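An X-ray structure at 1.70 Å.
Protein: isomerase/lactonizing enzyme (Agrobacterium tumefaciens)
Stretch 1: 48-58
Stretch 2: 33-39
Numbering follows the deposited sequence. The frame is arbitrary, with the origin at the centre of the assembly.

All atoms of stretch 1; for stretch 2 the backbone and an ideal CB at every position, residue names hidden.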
# COMPACT_ATOMS: atom_id res chain seq x y z
N GLY A 48 -0.66 19.18 -10.47
CA GLY A 48 -1.01 17.89 -9.91
C GLY A 48 0.19 17.47 -9.07
O GLY A 48 1.33 17.69 -9.49
N HIS A 49 -0.05 16.88 -7.91
CA HIS A 49 1.04 16.49 -7.01
C HIS A 49 0.95 15.06 -6.50
O HIS A 49 -0.13 14.47 -6.45
CB HIS A 49 1.05 17.41 -5.79
CG HIS A 49 0.76 18.84 -6.09
ND1 HIS A 49 1.72 19.71 -6.57
CD2 HIS A 49 -0.38 19.56 -6.01
CE1 HIS A 49 1.18 20.90 -6.77
NE2 HIS A 49 -0.10 20.83 -6.44
N SER A 50 2.09 14.52 -6.10
CA SER A 50 2.15 13.17 -5.53
C SER A 50 3.45 13.03 -4.73
O SER A 50 4.48 13.59 -5.10
CB SER A 50 2.08 12.12 -6.64
OG SER A 50 1.65 10.88 -6.10
N PHE A 51 3.38 12.27 -3.64
CA PHE A 51 4.52 12.08 -2.75
C PHE A 51 5.22 10.73 -2.89
O PHE A 51 4.59 9.72 -3.20
CB PHE A 51 4.07 12.25 -1.30
CG PHE A 51 3.53 13.62 -1.00
CD1 PHE A 51 4.40 14.66 -0.68
CD2 PHE A 51 2.17 13.88 -1.09
CE1 PHE A 51 3.91 15.94 -0.44
CE2 PHE A 51 1.67 15.17 -0.86
CZ PHE A 51 2.55 16.20 -0.53
N THR A 52 6.53 10.72 -2.64
CA THR A 52 7.32 9.50 -2.69
C THR A 52 8.70 9.74 -2.09
O THR A 52 9.02 10.87 -1.69
CB THR A 52 7.50 8.98 -4.14
OG1 THR A 52 7.99 7.64 -4.11
CG2 THR A 52 8.48 9.86 -4.91
N ALA A 53 9.51 8.69 -2.00
CA ALA A 53 10.85 8.81 -1.44
C ALA A 53 11.75 9.52 -2.45
O ALA A 53 11.65 9.29 -3.65
CB ALA A 53 11.41 7.43 -1.13
N PRO A 54 12.65 10.39 -1.96
CA PRO A 54 13.59 11.16 -2.79
C PRO A 54 14.29 10.40 -3.92
O PRO A 54 14.33 10.87 -5.05
CB PRO A 54 14.57 11.71 -1.76
CG PRO A 54 13.70 11.93 -0.56
CD PRO A 54 12.88 10.65 -0.53
N GLU A 55 14.86 9.23 -3.61
CA GLU A 55 15.59 8.45 -4.61
C GLU A 55 14.76 8.04 -5.82
O GLU A 55 15.29 7.86 -6.92
CB GLU A 55 16.19 7.19 -3.96
CG GLU A 55 17.34 7.47 -3.01
CD GLU A 55 18.55 8.08 -3.71
OE1 GLU A 55 19.11 9.06 -3.17
OE2 GLU A 55 18.94 7.57 -4.78
N ILE A 56 13.46 7.89 -5.62
CA ILE A 56 12.55 7.47 -6.69
C ILE A 56 12.33 8.55 -7.75
O ILE A 56 12.03 8.24 -8.90
CB ILE A 56 11.22 7.00 -6.07
CG1 ILE A 56 11.47 5.74 -5.24
CG2 ILE A 56 10.18 6.73 -7.16
CD1 ILE A 56 10.34 5.37 -4.29
N VAL A 57 12.48 9.81 -7.36
CA VAL A 57 12.30 10.93 -8.28
C VAL A 57 13.54 11.82 -8.29
O VAL A 57 13.43 13.04 -8.44
CB VAL A 57 11.07 11.78 -7.89
CG1 VAL A 57 9.79 10.99 -8.12
CG2 VAL A 57 11.18 12.22 -6.44
N ARG A 58 14.71 11.21 -8.12
CA ARG A 58 15.95 11.97 -8.12
C ARG A 58 16.21 12.52 -9.53
O ARG A 58 15.63 12.05 -10.51
CB ARG A 58 17.12 11.10 -7.64
CG ARG A 58 17.46 9.89 -8.51
CD ARG A 58 18.56 9.07 -7.86
NE ARG A 58 19.12 8.05 -8.74
CZ ARG A 58 18.50 6.92 -9.08
NH1 ARG A 58 17.29 6.65 -8.61
NH2 ARG A 58 19.10 6.06 -9.90
N UNK A 33 12.86 13.07 8.38
CA UNK A 33 13.06 12.22 7.22
C UNK A 33 12.80 13.00 5.94
O UNK A 33 11.84 13.76 5.85
CB UNK A 33 12.15 10.99 7.29
N UNK A 34 13.65 12.81 4.94
CA UNK A 34 13.47 13.50 3.67
C UNK A 34 12.34 12.87 2.86
O UNK A 34 12.30 11.66 2.66
CB UNK A 34 14.77 13.48 2.87
N UNK A 35 11.42 13.72 2.41
CA UNK A 35 10.28 13.28 1.62
C UNK A 35 10.28 14.10 0.34
O UNK A 35 10.68 15.26 0.35
CB UNK A 35 8.96 13.43 2.39
N UNK A 36 9.82 13.52 -0.76
CA UNK A 36 9.79 14.26 -2.02
C UNK A 36 8.38 14.43 -2.56
O UNK A 36 7.53 13.54 -2.40
CB UNK A 36 10.66 13.55 -3.06
N UNK A 37 8.12 15.57 -3.17
CA UNK A 37 6.82 15.83 -3.77
C UNK A 37 7.05 16.13 -5.24
O UNK A 37 7.85 17.00 -5.59
CB UNK A 37 6.09 16.98 -3.07
N UNK A 38 6.37 15.38 -6.09
CA UNK A 38 6.47 15.56 -7.53
C UNK A 38 5.29 16.42 -7.98
O UNK A 38 4.14 16.15 -7.60
CB UNK A 38 6.49 14.22 -8.26
N UNK A 39 5.57 17.45 -8.76
CA UNK A 39 4.52 18.33 -9.27
C UNK A 39 4.56 18.40 -10.80
O UNK A 39 5.62 18.58 -11.39
CB UNK A 39 4.66 19.73 -8.67

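Stretch 2 runs antiparallel to the strand 48-52, and its backbone angles are extended throughout, so side chains alternate between the two faces of the sheet. Position 33 has no atom of stretch 1 within 5.5 Å of its ideal CB, so this neighbour sets no preference; a beta-branched residue would suit the extended backbone, here Val33.

At position 34 the CB points sideways, 3.9 Å from Pro54 CG, with open space beyond. A long side chain whose methylenes can lie beside the proline ring would do, polar or not. It is Glu34, whose carboxylate stays beside the ring, OE1 4.3 Å from Pro54 CG.

At position 35 the CB points away, with Thr52 O nearest to it at 4.8 Å. Many residues fit. Gln35 turns its end back, bringing OE1 to 3.3 Å from Thr52 O and 3.4 Å from Phe51 CB, but makes no hydrogen bond to either residue.

Position 36 is tighter. Two hydrogen bonds lock its backbone to Thr52, from N of 36 to Thr52 O (2.9 Å) and from Thr52 N to O of 36 (3.0 Å). The ideal CB already sits 3.4 Å from Thr52 O, 3.7 Å from Val57 CG2 and 3.8 Å from Pro54 CA. Something small and apolar is favoured, and Ala36 offers its methyl group alone.

Position 37 shares its face with Phe51 and His49; the ideal CB is 3.6 Å from Phe51 CE1. A long apolar side chain could reach along both rings. It is Met37, present as selenomethionine: its extended chi1 and chi2 carry SE to 4.5 Å from the centroid of the Phe51 ring and 4.8 Å from that of the His49 ring, oblique to both.

Position 38 returns to the face of Ser50 and Thr52. Its N donates to Ser50 O (2.8 Å) and its O accepts from Ser50 N (3.0 Å), while Val57 CG1 lies 4.6 Å from the ideal CB. Leucine, isoleucine or valine would all be plausible; it is Leu38, in the t, m rotamer, its CB 3.7 Å from Ser50 O and its branches out of close contact with Val57.

At position 39 the ideal CB lies 3.6 Å from His49 ND1, a polar atom within reach of a short side chain. Serine or threonine would answer it, threonine also suiting the extended backbone. In Thr39, chi1 in m places OG1 2.8 Å from His49 ND1, at the ring edge, in a hydrogen bond.

Stretch 2 33-39: VEQAMLT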
# COMPACT_ATOMS: atom_id res chain seq x y z
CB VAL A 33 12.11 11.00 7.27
CG1 VAL A 33 12.27 10.15 6.02
CG2 VAL A 33 12.40 10.18 8.52
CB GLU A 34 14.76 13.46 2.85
CG GLU A 34 15.83 14.43 3.33
CD GLU A 34 17.06 14.42 2.44
OE1 GLU A 34 16.91 14.14 1.23
OE2 GLU A 34 18.17 14.70 2.95
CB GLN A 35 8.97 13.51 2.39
CG GLN A 35 7.71 13.15 1.61
CD GLN A 35 7.59 11.66 1.34
OE1 GLN A 35 6.72 11.22 0.59
NE2 GLN A 35 8.46 10.87 1.96
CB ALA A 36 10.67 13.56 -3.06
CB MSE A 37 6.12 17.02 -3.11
CG MSE A 37 4.76 17.36 -3.76
SE MSE A 37 3.76 18.82 -2.93
CE MSE A 37 4.91 20.29 -3.45
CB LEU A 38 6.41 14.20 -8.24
CG LEU A 38 6.54 14.12 -9.77
CD1 LEU A 38 5.34 14.74 -10.44
CD2 LEU A 38 7.82 14.79 -10.22
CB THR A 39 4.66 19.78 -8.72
OG1 THR A 39 4.40 19.80 -7.31
CG2 THR A 39 3.67 20.71 -9.42
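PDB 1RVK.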